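Local coordinates for protein acetyltransferase-like, GNAT family (Bacteroides thetaiotaomicron, PDB 3EY5) that probably transfers an acetyl group to an amino group of its substrate, as an N-acetyltransferase of the GNAT family, at residues 90-95 with 126-131. Numbering follows the deposited sequence.
Sequences YGKRTL and QRHGFT. With SO4 (sulfate ion), chain B.
Lys92 CB and Leu95 CD2 both lie obliquely to the imidazole of His128, the former 3.8 Å from His128 NE2. Leu95 also crosses the root of that side chain at about a right angle, its CD2 3.7 Å from His128 CB. A sulfate ion, probably from the crystallisation liquor, faces the CE1-NE2 edge of the ring with its sulfur in plane; its O3 is 3.0 Å from both His128 CE1 and NE2. The sulfur also lies in the plane of the Arg127 guanidinium, which grips the ion by two nearly straight hydrogen bonds, Arg127 NE to O2 (2.7 Å, 172°) and NH2 to O1 (3.1 Å). Lys92 supplies mainly its aliphatic chain, bent at chi2 and chi3, with CE 3.1 Å from O3 of the sulfate. These basic residues suit the border of an anion site.

Helix 90-101 follows strand 74-81, and Tyr90 and Gly91 close a sequence matching the GNAT R/Q-x-x-G-x-G/A motif, whose backbone amides in relatives bind the acetyl-CoA pyrophosphate, as they probably do here. A Schellman motif ends helix 116-127, with Gly129, as the C-prime residue, taking the positive phi that glycine tolerates easily.

CG of His128 lies anti to the carbonyl carbon (chi1 -62°), which swings the ring toward helix 90-101, and ND1 is hydrogen-bonded to the carbonyl oxygen of Phe124, helping fix the ring's rotation. An alanine here is likely to leave that carbonyl without its side-chain partner and open a gap beside Lys92 and Leu95. Deeper in, branched, apolar Leu95 suits a buried place, its CD2 reaching CE2 of Phe130 at 4.3 Å while its side chain also touches Phe79 of strand 74-81 and Phe124.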
ATOM      1  N   TYR A  90       4.836  -9.095 -13.492  1.00 29.39           N
ATOM      2  CA  TYR A  90       3.824  -9.221 -12.458  1.00 30.00           C
ATOM      3  C   TYR A  90       3.384  -7.876 -11.848  1.00 29.69           C
ATOM      4  O   TYR A  90       2.219  -7.734 -11.461  1.00 29.49           O
ATOM      5  CB  TYR A  90       4.274 -10.186 -11.364  1.00 30.04           C
ATOM      6  CG  TYR A  90       4.276 -11.632 -11.795  1.00 31.72           C
ATOM      7  CD1 TYR A  90       3.154 -12.443 -11.603  1.00 32.73           C
ATOM      8  CD2 TYR A  90       5.409 -12.191 -12.398  1.00 32.99           C
ATOM      9  CE1 TYR A  90       3.162 -13.783 -12.011  1.00 33.80           C
ATOM     10  CE2 TYR A  90       5.431 -13.504 -12.802  1.00 34.06           C
ATOM     11  CZ  TYR A  90       4.314 -14.304 -12.609  1.00 34.57           C
ATOM     12  OH  TYR A  90       4.368 -15.617 -13.032  1.00 35.09           O
ATOM     13  N   GLY A  91       4.314  -6.913 -11.767  1.00 28.71           N
ATOM     14  CA  GLY A  91       4.016  -5.572 -11.258  1.00 27.69           C
ATOM     15  C   GLY A  91       2.883  -4.939 -12.037  1.00 27.24           C
ATOM     16  O   GLY A  91       1.868  -4.522 -11.480  1.00 27.19           O
ATOM     17  N   LYS A  92       3.067  -4.895 -13.346  1.00 26.75           N
ATOM     18  CA  LYS A  92       2.071  -4.376 -14.265  1.00 25.97           C
ATOM     19  C   LYS A  92       0.768  -5.190 -14.235  1.00 25.15           C
ATOM     20  O   LYS A  92      -0.316  -4.625 -14.078  1.00 24.90           O
ATOM     21  CB  LYS A  92       2.680  -4.318 -15.669  1.00 25.17           C
ATOM     22  CG  LYS A  92       1.754  -4.682 -16.782  1.00 25.85           C
ATOM     23  CD  LYS A  92       2.473  -5.454 -17.881  1.00 28.23           C
ATOM     24  CE  LYS A  92       3.210  -4.535 -18.857  1.00 30.92           C
ATOM     25  NZ  LYS A  92       4.063  -5.249 -19.893  1.00 31.25           N
ATOM     26  N   ARG A  93       0.876  -6.507 -14.397  1.00 24.41           N
ATOM     27  CA  ARG A  93      -0.292  -7.395 -14.326  1.00 23.34           C
ATOM     28  C   ARG A  93      -1.064  -7.182 -13.007  1.00 22.06           C
ATOM     29  O   ARG A  93      -2.283  -7.083 -13.012  1.00 20.74           O
ATOM     30  CB  ARG A  93       0.140  -8.865 -14.429  1.00 24.01           C
ATOM     31  CG  ARG A  93       0.446  -9.376 -15.836  1.00 26.26           C
ATOM     32  CD  ARG A  93       0.588 -10.905 -15.817  1.00 29.21           C
ATOM     33  NE  ARG A  93      -0.706 -11.598 -15.890  1.00 32.56           N
ATOM     34  CZ  ARG A  93      -0.956 -12.800 -15.366  1.00 34.56           C
ATOM     35  NH1 ARG A  93      -0.001 -13.444 -14.702  1.00 36.07           N
ATOM     36  NH2 ARG A  93      -2.161 -13.360 -15.496  1.00 36.10           N
ATOM     37  N   THR A  94      -0.349  -7.076 -11.892  1.00 21.11           N
ATOM     38  CA  THR A  94      -1.007  -6.867 -10.592  1.00 21.82           C
ATOM     39  C   THR A  94      -1.703  -5.505 -10.448  1.00 22.32           C
ATOM     40  O   THR A  94      -2.807  -5.408  -9.889  1.00 22.18           O
ATOM     41  CB  THR A  94      -0.026  -7.061  -9.408  1.00 21.83           C
ATOM     42  OG1 THR A  94       0.415  -8.421  -9.385  1.00 20.15           O
ATOM     43  CG2 THR A  94      -0.719  -6.767  -8.089  1.00 21.23           C
ATOM     44  N   LEU A  95      -1.039  -4.456 -10.923  1.00 22.91           N
ATOM     45  CA  LEU A  95      -1.578  -3.108 -10.810  1.00 23.81           C
ATOM     46  C   LEU A  95      -2.837  -3.021 -11.645  1.00 23.33           C
ATOM     47  O   LEU A  95      -3.856  -2.520 -11.193  1.00 22.79           O
ATOM     48  CB  LEU A  95      -0.578  -2.098 -11.346  1.00 24.19           C
ATOM     49  CG  LEU A  95      -0.241  -1.018 -10.372  1.00 25.81           C
ATOM     50  CD1 LEU A  95       0.597  -1.729  -9.309  1.00 29.07           C
ATOM     51  CD2 LEU A  95       0.584   0.037 -11.097  1.00 25.78           C
ATOM     52  N   GLN A 126       2.571   6.287 -12.952  1.00 19.16           N
ATOM     53  CA  GLN A 126       1.962   7.218 -13.871  1.00 19.88           C
ATOM     54  C   GLN A 126       1.612   6.530 -15.195  1.00 19.59           C
ATOM     55  O   GLN A 126       0.549   6.794 -15.771  1.00 19.18           O
ATOM     56  CB  GLN A 126       2.894   8.407 -14.154  1.00 21.04           C
ATOM     57  CG  GLN A 126       2.939   9.470 -13.057  1.00 23.97           C
ATOM     58  CD  GLN A 126       3.836  10.605 -13.467  1.00 27.46           C
ATOM     59  OE1 GLN A 126       4.694  10.430 -14.322  1.00 30.96           O
ATOM     60  NE2 GLN A 126       3.606  11.784 -12.920  1.00 26.64           N
ATOM     61  N   ARG A 127       2.520   5.686 -15.687  1.00 18.39           N
ATOM     62  CA  ARG A 127       2.210   4.838 -16.819  1.00 19.07           C
ATOM     63  C   ARG A 127       0.972   4.014 -16.592  1.00 20.07           C
ATOM     64  O   ARG A 127       0.266   3.695 -17.549  1.00 20.95           O
ATOM     65  CB  ARG A 127       3.359   3.895 -17.141  1.00 18.32           C
ATOM     66  CG  ARG A 127       4.441   4.583 -17.937  1.00 16.84           C
ATOM     67  CD  ARG A 127       5.381   3.593 -18.586  1.00 17.80           C
ATOM     68  NE  ARG A 127       5.939   2.565 -17.696  1.00 15.29           N
ATOM     69  CZ  ARG A 127       6.971   2.737 -16.850  1.00 17.89           C
ATOM     70  NH1 ARG A 127       7.569   3.903 -16.717  1.00 17.58           N
ATOM     71  NH2 ARG A 127       7.419   1.714 -16.130  1.00 17.06           N
ATOM     72  N   HIS A 128       0.691   3.654 -15.345  1.00 20.04           N
ATOM     73  CA  HIS A 128      -0.454   2.807 -15.120  1.00 20.72           C
ATOM     74  C   HIS A 128      -1.614   3.543 -14.496  1.00 20.89           C
ATOM     75  O   HIS A 128      -2.417   2.946 -13.770  1.00 21.31           O
ATOM     76  CB  HIS A 128      -0.071   1.520 -14.381  1.00 20.77           C
ATOM     77  CG  HIS A 128       0.900   0.675 -15.147  1.00 22.74           C
ATOM     78  ND1 HIS A 128       2.262   0.709 -14.919  1.00 22.95           N
ATOM     79  CD2 HIS A 128       0.714  -0.178 -16.180  1.00 25.68           C
ATOM     80  CE1 HIS A 128       2.867  -0.107 -15.757  1.00 25.01           C
ATOM     81  NE2 HIS A 128       1.953  -0.658 -16.535  1.00 28.13           N
ATOM     82  N   GLY A 129      -1.709   4.839 -14.804  1.00 20.46           N
ATOM     83  CA  GLY A 129      -2.910   5.612 -14.541  1.00 19.95           C
ATOM     84  C   GLY A 129      -3.086   6.261 -13.188  1.00 20.66           C
ATOM     85  O   GLY A 129      -4.195   6.686 -12.862  1.00 20.68           O
ATOM     86  N   PHE A 130      -2.004   6.353 -12.407  1.00 20.03           N
ATOM     87  CA  PHE A 130      -1.995   7.158 -11.195  1.00 19.21           C
ATOM     88  C   PHE A 130      -1.501   8.560 -11.505  1.00 19.15           C
ATOM     89  O   PHE A 130      -0.558   8.743 -12.292  1.00 18.25           O
ATOM     90  CB  PHE A 130      -1.132   6.509 -10.097  1.00 19.42           C
ATOM     91  CG  PHE A 130      -1.738   5.270  -9.518  1.00 19.43           C
ATOM     92  CD1 PHE A 130      -2.322   5.306  -8.264  1.00 19.59           C
ATOM     93  CD2 PHE A 130      -1.737   4.066 -10.226  1.00 18.80           C
ATOM     94  CE1 PHE A 130      -2.880   4.158  -7.687  1.00 18.83           C
ATOM     95  CE2 PHE A 130      -2.315   2.905  -9.665  1.00 17.76           C
ATOM     96  CZ  PHE A 130      -2.892   2.959  -8.390  1.00 19.71           C
ATOM     97  N   THR A 131      -2.143   9.540 -10.871  1.00 18.40           N
ATOM     98  CA  THR A 131      -1.744  10.931 -10.922  1.00 19.47           C
ATOM     99  C   THR A 131      -0.879  11.262  -9.710  1.00 19.84           C
ATOM    100  O   THR A 131      -1.268  10.969  -8.563  1.00 19.52           O
ATOM    101  CB  THR A 131      -2.975  11.866 -10.904  1.00 19.06           C
ATOM    102  OG1 THR A 131      -3.817  11.572 -12.026  1.00 23.01           O
ATOM    103  CG2 THR A 131      -2.555  13.324 -11.023  1.00 19.53           C
TER
HETATM  104  S   SO4 B 201       5.554  -1.229 -17.631  1.00 50.71           S
HETATM  105  O1  SO4 B 201       6.406  -1.229 -16.433  1.00 49.93           O
HETATM  106  O2  SO4 B 201       4.973   0.081 -17.923  1.00 52.61           O
HETATM  107  O3  SO4 B 201       4.428  -2.139 -17.341  1.00 54.81           O
HETATM  108  O4  SO4 B 201       6.304  -1.692 -18.797  1.00 51.68           O